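Local atomic coordinates of probable porin (Pseudomonas aeruginosa, PDB entry 2Y0H), a protein that probably acts as an outer-membrane porin of the OprD family, giving small solutes a passage through a beta barrel. Residues R13-L18 / R381-Y386; Y204-L209 / R228-G233; V265-G270 / Q298-Q303. All coordinates share one frame; numbering follows the deposited sequence.

Interaction 1: R13-L18 / R381-Y386; sequences RNFYQL and RFIVNY. With C8E ((hydroxyethyloxy)tri(ethyloxy)octane), chain I.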
loop_
_atom_site.group_PDB
_atom_site.type_symbol
_atom_site.label_atom_id
_atom_site.label_comp_id
_atom_site.label_asym_id
_atom_site.label_seq_id
_atom_site.Cartn_x
_atom_site.Cartn_y
_atom_site.Cartn_z
ATOM N N ARG A 13 -9.566 9.258 11.752
ATOM C CA ARG A 13 -8.163 8.983 12.033
ATOM C C ARG A 13 -7.475 10.145 12.712
ATOM O O ARG A 13 -7.440 11.245 12.176
ATOM C CB ARG A 13 -7.387 8.611 10.770
ATOM C CG ARG A 13 -5.914 8.294 11.072
ATOM C CD ARG A 13 -5.199 7.644 9.886
ATOM N NE ARG A 13 -5.867 6.420 9.465
ATOM C CZ ARG A 13 -5.654 5.830 8.300
ATOM N NH1 ARG A 13 -4.792 6.361 7.446
ATOM N NH2 ARG A 13 -6.302 4.718 7.989
ATOM N N ASN A 14 -6.922 9.895 13.894
ATOM C CA ASN A 14 -6.131 10.901 14.595
ATOM C C ASN A 14 -4.660 10.491 14.597
ATOM O O ASN A 14 -4.300 9.384 15.005
ATOM C CB ASN A 14 -6.659 11.149 16.018
ATOM C CG ASN A 14 -6.055 12.398 16.663
ATOM O OD1 ASN A 14 -5.113 12.313 17.451
ATOM N ND2 ASN A 14 -6.599 13.563 16.326
ATOM N N PHE A 15 -3.818 11.404 14.142
ATOM C CA PHE A 15 -2.467 11.078 13.741
ATOM C C PHE A 15 -1.543 12.080 14.378
ATOM O O PHE A 15 -1.668 13.278 14.153
ATOM C CB PHE A 15 -2.386 11.194 12.219
ATOM C CG PHE A 15 -1.117 10.657 11.607
ATOM C CD1 PHE A 15 0.026 11.442 11.536
ATOM C CD2 PHE A 15 -1.093 9.393 11.023
ATOM C CE1 PHE A 15 1.184 10.960 10.926
ATOM C CE2 PHE A 15 0.046 8.917 10.408
ATOM C CZ PHE A 15 1.193 9.698 10.367
ATOM N N TYR A 16 -0.626 11.590 15.196
ATOM C CA TYR A 16 0.388 12.446 15.775
ATOM C C TYR A 16 1.766 11.890 15.472
ATOM O O TYR A 16 2.056 10.723 15.739
ATOM C CB TYR A 16 0.212 12.588 17.290
ATOM C CG TYR A 16 1.395 13.274 17.930
ATOM C CD1 TYR A 16 1.473 14.657 17.988
ATOM C CD2 TYR A 16 2.454 12.538 18.439
ATOM C CE1 TYR A 16 2.572 15.293 18.565
ATOM C CE2 TYR A 16 3.552 13.159 19.012
ATOM C CZ TYR A 16 3.608 14.536 19.071
ATOM O OH TYR A 16 4.705 15.148 19.636
ATOM N N GLN A 17 2.622 12.728 14.912
ATOM C CA GLN A 17 3.979 12.299 14.633
ATOM C C GLN A 17 4.991 13.290 15.176
ATOM O O GLN A 17 4.838 14.511 15.041
ATOM C CB GLN A 17 4.195 12.090 13.134
ATOM C CG GLN A 17 4.073 13.350 12.315
ATOM C CD GLN A 17 4.888 13.280 11.049
ATOM O OE1 GLN A 17 5.365 12.209 10.658
ATOM N NE2 GLN A 17 5.067 14.425 10.400
ATOM N N LEU A 18 6.025 12.745 15.802
ATOM C CA LEU A 18 7.135 13.539 16.284
ATOM C C LEU A 18 8.361 13.065 15.534
ATOM O O LEU A 18 8.796 11.922 15.701
ATOM C CB LEU A 18 7.310 13.357 17.794
ATOM C CG LEU A 18 8.425 14.161 18.474
ATOM C CD1 LEU A 18 8.362 15.632 18.075
ATOM C CD2 LEU A 18 8.345 14.015 19.981
ATOM N N ARG A 381 5.082 7.822 16.127
ATOM C CA ARG A 381 3.750 8.196 15.697
ATOM C C ARG A 381 2.759 7.595 16.656
ATOM O O ARG A 381 3.003 6.533 17.224
ATOM C CB ARG A 381 3.449 7.666 14.300
ATOM C CG ARG A 381 4.470 8.026 13.258
ATOM C CD ARG A 381 4.031 7.548 11.881
ATOM N NE ARG A 381 5.060 7.841 10.901
ATOM C CZ ARG A 381 5.128 7.292 9.699
ATOM N NH1 ARG A 381 4.212 6.408 9.316
ATOM N NH2 ARG A 381 6.119 7.627 8.880
ATOM N N PHE A 382 1.638 8.275 16.834
ATOM C CA PHE A 382 0.520 7.682 17.535
ATOM C C PHE A 382 -0.723 7.945 16.716
ATOM O O PHE A 382 -1.043 9.097 16.391
ATOM C CB PHE A 382 0.385 8.226 18.959
ATOM C CG PHE A 382 -0.645 7.508 19.770
ATOM C CD1 PHE A 382 -0.373 6.258 20.300
ATOM C CD2 PHE A 382 -1.893 8.072 19.994
ATOM C CE1 PHE A 382 -1.325 5.585 21.044
ATOM C CE2 PHE A 382 -2.847 7.409 20.745
ATOM C CZ PHE A 382 -2.563 6.163 21.265
ATOM N N ILE A 383 -1.399 6.863 16.349
ATOM C CA ILE A 383 -2.534 6.922 15.449
ATOM C C ILE A 383 -3.735 6.278 16.113
ATOM O O ILE A 383 -3.626 5.180 16.663
ATOM C CB ILE A 383 -2.243 6.174 14.133
ATOM C CG1 ILE A 383 -1.012 6.757 13.441
ATOM C CG2 ILE A 383 -3.439 6.207 13.205
ATOM C CD1 ILE A 383 0.210 5.873 13.556
ATOM N N VAL A 384 -4.870 6.970 16.074
ATOM C CA VAL A 384 -6.127 6.423 16.569
ATOM C C VAL A 384 -7.109 6.302 15.414
ATOM O O VAL A 384 -7.425 7.291 14.749
ATOM C CB VAL A 384 -6.738 7.301 17.685
ATOM C CG1 VAL A 384 -8.086 6.733 18.156
ATOM C CG2 VAL A 384 -5.772 7.416 18.857
ATOM N N ASN A 385 -7.583 5.090 15.175
ATOM C CA ASN A 385 -8.541 4.850 14.112
ATOM C C ASN A 385 -9.890 4.457 14.678
ATOM O O ASN A 385 -9.967 3.705 15.651
ATOM C CB ASN A 385 -8.049 3.731 13.187
ATOM C CG ASN A 385 -6.998 4.204 12.210
ATOM O OD1 ASN A 385 -7.290 4.956 11.286
ATOM N ND2 ASN A 385 -5.770 3.758 12.402
ATOM N N TYR A 386 -10.956 4.941 14.056
ATOM C CA TYR A 386 -12.275 4.477 14.416
ATOM C C TYR A 386 -13.265 4.640 13.281
ATOM O O TYR A 386 -13.273 5.655 12.584
ATOM C CB TYR A 386 -12.796 5.201 15.661
ATOM C CG TYR A 386 -14.188 4.763 16.020
ATOM C CD1 TYR A 386 -14.422 3.491 16.534
ATOM C CD2 TYR A 386 -15.272 5.610 15.837
ATOM C CE1 TYR A 386 -15.698 3.078 16.858
ATOM C CE2 TYR A 386 -16.554 5.205 16.158
ATOM C CZ TYR A 386 -16.760 3.938 16.667
ATOM O OH TYR A 386 -18.032 3.529 16.977
HETATM O O9 C8E I . -14.982 7.638 19.086
HETATM C C10 C8E I . -16.279 7.092 18.945
HETATM C C11 C8E I . -16.550 6.055 20.030
HETATM O O12 C8E I . -17.823 5.471 19.821
HETATM C C13 C8E I . -17.752 4.058 19.754
HETATM C C14 C8E I . -18.825 3.415 20.630
HETATM O O15 C8E I . -18.327 2.196 21.143
#
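Phe15 and Ile383 meet at the closing seam of the beta barrel, where the first strand, 7-22, pairs with the last, 376-389. Segments 13-18 and 381-386 run antiparallel. Asn14 pairs with Val384, and Tyr16 with Phe382, each through two backbone N-H...O bonds. Arg13, Phe15, Gln17, Arg381, Ile383 and Asn385 face the barrel interior. Asn14, Tyr16, Phe382 and Val384 lie on the outer face.

On the inner face, Arg13 NE donates to Asn385 OD1 at 2.7 Å, with an N-H...O angle of 163°. Arg13 CG is anti to the backbone N, and a bend at chi3 (-57°) brings NE to that oxygen. The oxygen sits at the edge of the guanidinium, close to its plane, and uses a lone pair in the carbonyl plane. The guanidinium and amide planes are 87° apart. Arg13 NH1 turns to other partners, a salt bridge with Asp122 and the backbone O of Arg124. Next along, Phe15 CD2 touches Ile383 CG1 at 3.6 Å. Beyond it, Phe15 CZ lies 3.9 Å from Arg381 CD, the ring and the chain pointing the same way. Arg13 CG completes this row against Ile383 CG2 at 3.9 Å. Arg381 NE forms its salt bridge with Glu379.

On the outer face, the amide of Asn14 is held by Trp34 and Gln36 of the neighbouring strand. A detergent molecule lies against the Tyr386 ring, with C8E C11 over one face. The seam therefore separates two chemistries. The outer side mixes the rings of Tyr16 and Phe382 with Val384 and the tied Asn14 amide. On the inner side the bond to Asn385 OD1 and the links to Asp122 and Arg124 fix the rotation of the Arg13 guanidinium, and probably keep its positive charge beside the acid.

Interaction 2: Y204-L209 / R228-G233; sequences YRQHYL and RYFDSG
Tyr208 and Phe230 press together on the inner face of a beta hairpin, strands 204-216 and 221-234, in the wall of the barrel. This is the tight side of the contact. Tyr208 CD1 lies over one face of the Phe230 ring, toward its rim, and comes within 3.2 Å of Phe230 CE1. The ring centroids are 4.7 Å apart and the planes meet at 44°. Tyr208 CG is anti to its backbone N (chi1 165°), which carries the ring across Phe230 and sets Tyr208 OH 3.6 Å from Arg228 CG. The tips of Arg228 go elsewhere, to a salt bridge with Asp226 and a cation-pi contact with Tyr284. Phe274, from the loop after strand 259-269, meets the Phe230 ring.

The side of His207, Leu209, Tyr229 and Asp231 is looser. His207 and Asp231 form a hydrogen-bonded pair, His207 N to Asp231 O at 2.8 Å, but their side chains approach only to 4.5 Å, CB to CB. His207 ND1 bonds to Tyr195 OH instead. Bound detergent touches both residues, and Leu209 is exposed. Outer-face contact is thus mostly backbone pairing.

Back on the inner face, Gln206 NE2 also bonds to Pro275 O. Across the hairpin it donates to Ser232 OG at 2.7 Å, almost straight and in the plane of its own amide.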
loop_
_atom_site.group_PDB
_atom_site.type_symbol
_atom_site.label_atom_id
_atom_site.label_comp_id
_atom_site.label_asym_id
_atom_site.label_seq_id
_atom_site.Cartn_x
_atom_site.Cartn_y
_atom_site.Cartn_z
ATOM N N TYR A 204 6.048 4.638 -18.606
ATOM C CA TYR A 204 6.582 3.316 -18.289
ATOM C C TYR A 204 5.570 2.173 -18.399
ATOM O O TYR A 204 4.355 2.390 -18.411
ATOM C CB TYR A 204 7.275 3.306 -16.913
ATOM C CG TYR A 204 6.346 3.209 -15.709
ATOM C CD1 TYR A 204 5.753 4.350 -15.166
ATOM C CD2 TYR A 204 6.074 1.980 -15.113
ATOM C CE1 TYR A 204 4.931 4.268 -14.056
ATOM C CE2 TYR A 204 5.246 1.888 -14.005
ATOM C CZ TYR A 204 4.675 3.029 -13.487
ATOM O OH TYR A 204 3.858 2.937 -12.392
ATOM N N ARG A 205 6.119 0.966 -18.493
ATOM C CA ARG A 205 5.390 -0.307 -18.514
ATOM C C ARG A 205 5.965 -1.168 -17.401
ATOM O O ARG A 205 7.165 -1.160 -17.179
ATOM C CB ARG A 205 5.700 -1.085 -19.801
ATOM C CG ARG A 205 5.019 -0.647 -21.033
ATOM C CD ARG A 205 5.516 -1.487 -22.223
ATOM N NE ARG A 205 5.002 -0.908 -23.457
ATOM C CZ ARG A 205 4.372 -1.584 -24.412
ATOM N NH1 ARG A 205 4.184 -2.894 -24.303
ATOM N NH2 ARG A 205 3.928 -0.938 -25.480
ATOM N N GLN A 206 5.130 -1.971 -16.760
ATOM C CA GLN A 206 5.594 -2.798 -15.662
ATOM C C GLN A 206 4.874 -4.144 -15.635
ATOM O O GLN A 206 3.640 -4.196 -15.618
ATOM C CB GLN A 206 5.360 -2.056 -14.355
ATOM C CG GLN A 206 5.885 -2.750 -13.135
ATOM C CD GLN A 206 5.882 -1.825 -11.925
ATOM O OE1 GLN A 206 4.874 -1.686 -11.251
ATOM N NE2 GLN A 206 7.018 -1.189 -11.658
ATOM N N HIS A 207 5.644 -5.224 -15.623
ATOM C CA HIS A 207 5.079 -6.567 -15.537
ATOM C C HIS A 207 5.332 -7.088 -14.147
ATOM O O HIS A 207 6.415 -6.903 -13.610
ATOM C CB HIS A 207 5.726 -7.530 -16.547
ATOM C CG HIS A 207 5.488 -7.162 -17.979
ATOM N ND1 HIS A 207 4.433 -7.662 -18.712
ATOM C CD2 HIS A 207 6.174 -6.345 -18.814
ATOM C CE1 HIS A 207 4.477 -7.167 -19.935
ATOM N NE2 HIS A 207 5.519 -6.359 -20.019
ATOM N N TYR A 208 4.338 -7.759 -13.577
ATOM C CA TYR A 208 4.449 -8.306 -12.238
ATOM C C TYR A 208 4.106 -9.772 -12.255
ATOM O O TYR A 208 3.104 -10.177 -12.853
ATOM C CB TYR A 208 3.489 -7.598 -11.279
ATOM C CG TYR A 208 3.285 -8.323 -9.965
ATOM C CD1 TYR A 208 4.234 -8.233 -8.946
ATOM C CD2 TYR A 208 2.144 -9.088 -9.727
ATOM C CE1 TYR A 208 4.065 -8.883 -7.739
ATOM C CE2 TYR A 208 1.967 -9.746 -8.495
ATOM C CZ TYR A 208 2.940 -9.639 -7.515
ATOM O OH TYR A 208 2.804 -10.268 -6.296
ATOM N N LEU A 209 4.933 -10.557 -11.573
ATOM C CA LEU A 209 4.647 -11.963 -11.355
ATOM C C LEU A 209 4.782 -12.285 -9.869
ATOM O O LEU A 209 5.807 -11.999 -9.251
ATOM C CB LEU A 209 5.592 -12.845 -12.169
ATOM C CG LEU A 209 5.082 -14.277 -12.280
ATOM C CD1 LEU A 209 3.809 -14.247 -13.097
ATOM C CD2 LEU A 209 6.122 -15.208 -12.927
ATOM N N ARG A 228 7.943 -12.403 -5.371
ATOM C CA ARG A 228 7.478 -11.340 -6.266
ATOM C C ARG A 228 8.531 -10.903 -7.272
ATOM O O ARG A 228 9.714 -10.783 -6.949
ATOM C CB ARG A 228 7.024 -10.114 -5.461
ATOM C CG ARG A 228 5.917 -10.383 -4.487
ATOM C CD ARG A 228 5.544 -9.135 -3.704
ATOM N NE ARG A 228 4.724 -9.472 -2.548
ATOM C CZ ARG A 228 4.318 -8.595 -1.638
ATOM N NH1 ARG A 228 4.639 -7.310 -1.762
ATOM N NH2 ARG A 228 3.584 -9.007 -0.607
ATOM N N TYR A 229 8.090 -10.625 -8.493
ATOM C CA TYR A 229 9.001 -10.152 -9.521
ATOM C C TYR A 229 8.356 -9.049 -10.355
ATOM O O TYR A 229 7.228 -9.186 -10.840
ATOM C CB TYR A 229 9.468 -11.306 -10.411
ATOM C CG TYR A 229 10.386 -10.894 -11.558
ATOM C CD1 TYR A 229 11.687 -10.461 -11.321
ATOM C CD2 TYR A 229 9.953 -10.953 -12.878
ATOM C CE1 TYR A 229 12.526 -10.085 -12.374
ATOM C CE2 TYR A 229 10.781 -10.587 -13.929
ATOM C CZ TYR A 229 12.067 -10.155 -13.670
ATOM O OH TYR A 229 12.888 -9.792 -14.717
ATOM N N PHE A 230 9.077 -7.952 -10.509
ATOM C CA PHE A 230 8.610 -6.874 -11.362
ATOM C C PHE A 230 9.656 -6.613 -12.441
ATOM O O PHE A 230 10.851 -6.556 -12.161
ATOM C CB PHE A 230 8.433 -5.579 -10.567
ATOM C CG PHE A 230 7.309 -5.589 -9.548
ATOM C CD1 PHE A 230 6.026 -5.157 -9.895
ATOM C CD2 PHE A 230 7.559 -5.928 -8.221
ATOM C CE1 PHE A 230 5.014 -5.107 -8.943
ATOM C CE2 PHE A 230 6.541 -5.885 -7.254
ATOM C CZ PHE A 230 5.274 -5.478 -7.608
ATOM N N ASP A 231 9.199 -6.411 -13.665
ATOM C CA ASP A 231 10.065 -5.959 -14.745
ATOM C C ASP A 231 9.483 -4.644 -15.269
ATOM O O ASP A 231 8.332 -4.600 -15.709
ATOM C CB ASP A 231 10.099 -7.029 -15.848
ATOM C CG ASP A 231 11.246 -6.839 -16.831
ATOM O OD1 ASP A 231 11.461 -5.715 -17.294
ATOM O OD2 ASP A 231 11.935 -7.831 -17.145
ATOM N N SER A 232 10.280 -3.579 -15.217
ATOM C CA SER A 232 9.841 -2.228 -15.579
ATOM C C SER A 232 10.702 -1.647 -16.707
ATOM O O SER A 232 11.929 -1.640 -16.620
ATOM C CB SER A 232 9.965 -1.292 -14.368
ATOM O OG SER A 232 9.082 -1.649 -13.323
ATOM N N GLY A 233 10.062 -1.130 -17.743
ATOM C CA GLY A 233 10.772 -0.459 -18.814
ATOM C C GLY A 233 10.001 0.763 -19.274
ATOM O O GLY A 233 8.936 1.081 -18.742
#

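Interaction 3: V265-G270 / Q298-Q303; sequences VQKMIG and QEKSWQ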
loop_
_atom_site.group_PDB
_atom_site.type_symbol
_atom_site.label_atom_id
_atom_site.label_comp_id
_atom_site.label_asym_id
_atom_site.label_seq_id
_atom_site.Cartn_x
_atom_site.Cartn_y
_atom_site.Cartn_z
ATOM N N VAL A 265 13.970 -10.817 1.511
ATOM C CA VAL A 265 15.091 -10.432 0.670
ATOM C C VAL A 265 14.539 -9.642 -0.509
ATOM O O VAL A 265 13.446 -9.926 -0.996
ATOM C CB VAL A 265 15.890 -11.659 0.137
ATOM C CG1 VAL A 265 16.577 -12.373 1.263
ATOM C CG2 VAL A 265 14.973 -12.621 -0.616
ATOM N N GLN A 266 15.314 -8.672 -0.979
ATOM C CA GLN A 266 14.859 -7.746 -2.008
ATOM C C GLN A 266 16.081 -7.268 -2.776
ATOM O O GLN A 266 17.127 -6.977 -2.187
ATOM C CB GLN A 266 14.135 -6.560 -1.354
ATOM C CG GLN A 266 13.478 -5.551 -2.303
ATOM C CD GLN A 266 12.363 -4.779 -1.607
ATOM O OE1 GLN A 266 11.316 -5.354 -1.268
ATOM N NE2 GLN A 266 12.592 -3.482 -1.351
ATOM N N LYS A 267 15.942 -7.172 -4.089
ATOM C CA LYS A 267 17.065 -6.824 -4.936
ATOM C C LYS A 267 16.624 -5.955 -6.132
ATOM O O LYS A 267 15.804 -6.368 -6.942
ATOM C CB LYS A 267 17.734 -8.119 -5.395
ATOM C CG LYS A 267 18.980 -7.959 -6.230
ATOM C CD LYS A 267 19.616 -9.333 -6.516
ATOM C CE LYS A 267 20.067 -10.057 -5.225
ATOM N NZ LYS A 267 18.956 -10.654 -4.394
ATOM N N MET A 268 17.160 -4.743 -6.206
ATOM C CA MET A 268 16.965 -3.862 -7.361
ATOM C C MET A 268 18.065 -4.136 -8.387
ATOM O O MET A 268 19.251 -4.171 -8.049
ATOM C CB MET A 268 17.024 -2.384 -6.949
ATOM C CG MET A 268 16.031 -1.966 -5.866
ATOM S SD MET A 268 14.299 -2.137 -6.409
ATOM C CE MET A 268 13.804 -3.540 -5.396
ATOM N N ILE A 269 17.665 -4.326 -9.637
ATOM C CA ILE A 269 18.604 -4.562 -10.724
ATOM C C ILE A 269 18.342 -3.575 -11.843
ATOM O O ILE A 269 17.188 -3.367 -12.246
ATOM C CB ILE A 269 18.446 -5.977 -11.271
ATOM C CG1 ILE A 269 18.620 -6.994 -10.129
ATOM C CG2 ILE A 269 19.429 -6.217 -12.409
ATOM C CD1 ILE A 269 18.011 -8.358 -10.402
ATOM N N GLY A 270 19.418 -2.981 -12.355
ATOM C CA GLY A 270 19.329 -1.993 -13.420
ATOM C C GLY A 270 19.747 -0.650 -12.865
ATOM O O GLY A 270 20.128 -0.550 -11.701
ATOM N N GLN A 298 19.893 -0.158 -7.585
ATOM C CA GLN A 298 20.831 -1.240 -7.263
ATOM C C GLN A 298 20.848 -1.737 -5.805
ATOM O O GLN A 298 21.748 -2.469 -5.410
ATOM C CB GLN A 298 22.252 -0.868 -7.701
ATOM C CG GLN A 298 22.392 -0.709 -9.195
ATOM C CD GLN A 298 23.797 -0.351 -9.619
ATOM O OE1 GLN A 298 24.227 0.792 -9.473
ATOM N NE2 GLN A 298 24.523 -1.329 -10.153
ATOM N N GLU A 299 19.856 -1.362 -5.009
ATOM C CA GLU A 299 19.879 -1.725 -3.600
ATOM C C GLU A 299 19.561 -3.200 -3.331
ATOM O O GLU A 299 18.616 -3.748 -3.880
ATOM C CB GLU A 299 18.920 -0.849 -2.818
ATOM C CG GLU A 299 18.997 -1.040 -1.314
ATOM C CD GLU A 299 18.218 0.036 -0.592
ATOM O OE1 GLU A 299 17.444 0.736 -1.269
ATOM O OE2 GLU A 299 18.372 0.192 0.635
ATOM N N LYS A 300 20.361 -3.823 -2.476
ATOM C CA LYS A 300 20.096 -5.178 -1.998
ATOM C C LYS A 300 19.777 -5.086 -0.519
ATOM O O LYS A 300 20.502 -4.441 0.229
ATOM C CB LYS A 300 21.331 -6.064 -2.171
ATOM C CG LYS A 300 21.725 -6.378 -3.612
ATOM C CD LYS A 300 23.157 -6.917 -3.643
ATOM C CE LYS A 300 23.578 -7.384 -5.034
ATOM N NZ LYS A 300 25.061 -7.402 -5.192
ATOM N N SER A 301 18.698 -5.723 -0.085
ATOM C CA SER A 301 18.299 -5.610 1.313
ATOM C C SER A 301 17.699 -6.896 1.822
ATOM O O SER A 301 17.146 -7.695 1.054
ATOM C CB SER A 301 17.304 -4.456 1.515
ATOM O OG SER A 301 16.151 -4.621 0.700
ATOM N N TRP A 302 17.825 -7.096 3.126
ATOM C CA TRP A 302 17.213 -8.228 3.784
ATOM C C TRP A 302 16.444 -7.740 5.001
ATOM O O TRP A 302 16.736 -6.675 5.554
ATOM C CB TRP A 302 18.268 -9.274 4.172
ATOM C CG TRP A 302 19.432 -8.737 4.971
ATOM C CD1 TRP A 302 20.641 -8.304 4.482
ATOM C CD2 TRP A 302 19.505 -8.592 6.392
ATOM N NE1 TRP A 302 21.457 -7.900 5.515
ATOM C CE2 TRP A 302 20.787 -8.065 6.697
ATOM C CE3 TRP A 302 18.620 -8.863 7.440
ATOM C CZ2 TRP A 302 21.197 -7.799 8.002
ATOM C CZ3 TRP A 302 19.033 -8.598 8.740
ATOM C CH2 TRP A 302 20.311 -8.069 9.009
ATOM N N GLN A 303 15.462 -8.530 5.418
ATOM C CA GLN A 303 14.584 -8.153 6.504
ATOM C C GLN A 303 14.476 -9.284 7.521
ATOM O O GLN A 303 14.483 -10.463 7.158
ATOM C CB GLN A 303 13.182 -7.810 5.959
ATOM C CG GLN A 303 12.136 -7.662 7.052
ATOM C CD GLN A 303 10.724 -7.329 6.570
ATOM O OE1 GLN A 303 9.820 -7.191 7.391
ATOM N NE2 GLN A 303 10.534 -7.186 5.256
HETATM O O HOH W 1 18.307 -0.683 -9.762
HETATM O O HOH W 2 22.273 -3.337 -11.624
#
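Ser301 places OG between its backbone N and carbonyl carbon (chi1 57°), while Gln266 swings CG anti to its own N (chi1 -175°). The serine torsion sets Ser301 OG 3.5 Å from Gln266 CB. The glutamine torsion carries its amide on toward the loop. The polar ends do not bond to each other. Ser301 OG bonds to Asn287, and the Gln266 amide bonds to the backbones of Asn287 and Phe294. All these partners belong to the loop that joins the two strands. This inward face is buried.

The backbones form an antiparallel pair. Gln266 and Ser301 exchange two hydrogen bonds. Met268 N then donates to Glu299 O at 2.9 Å, nearly straight at 174°. Met268 CB packs 3.6 Å from Glu299 N, and the sulfur bends away. On the other face, Lys267 and Lys300 lie side by side, with their CG atoms 4.1 Å apart. Their amines diverge, Lys267 NZ to Lys300 NZ being 7.0 Å. Lys300 NZ pairs with Asp329, which probably eases the repulsion.

At the strand ends direct pairing gives way to water. One water donates to Gly270 O at 2.7 Å and accepts from Gln298 N. A second accepts from Gly270 N and, weakly, from Gln298 NE2. Gln298 CG rests 3.4 Å from Gly270 O. The whole is an antiparallel barrel-strand pair joined by a long loop that folds back over its inner face. Porin barrels carry their long loops on the extracellular side, and this one is probably among them.

Overall arrangement
All three contacts are antiparallel pairings of neighbouring strands in one closed barrel. Interaction 1 joins the two ends of the chain and is a surface contact. Interactions 2 and 3 are partly buried and nest inside the loop it closes. Their centres lie about 15 Å apart, while that of interaction 1 is about 34 and 31 Å away. Interactions 2 and 3 flank strand 244-256, which bonds to 228-233 and to 265-270. Chemistry varies on the inward faces. Interaction 1 has an arginine-asparagine bond there, interaction 2 packed aromatic rings beside an amide-hydroxyl bond, and interaction 3 polar groups turned to a loop. Detergent touches the outward face in each.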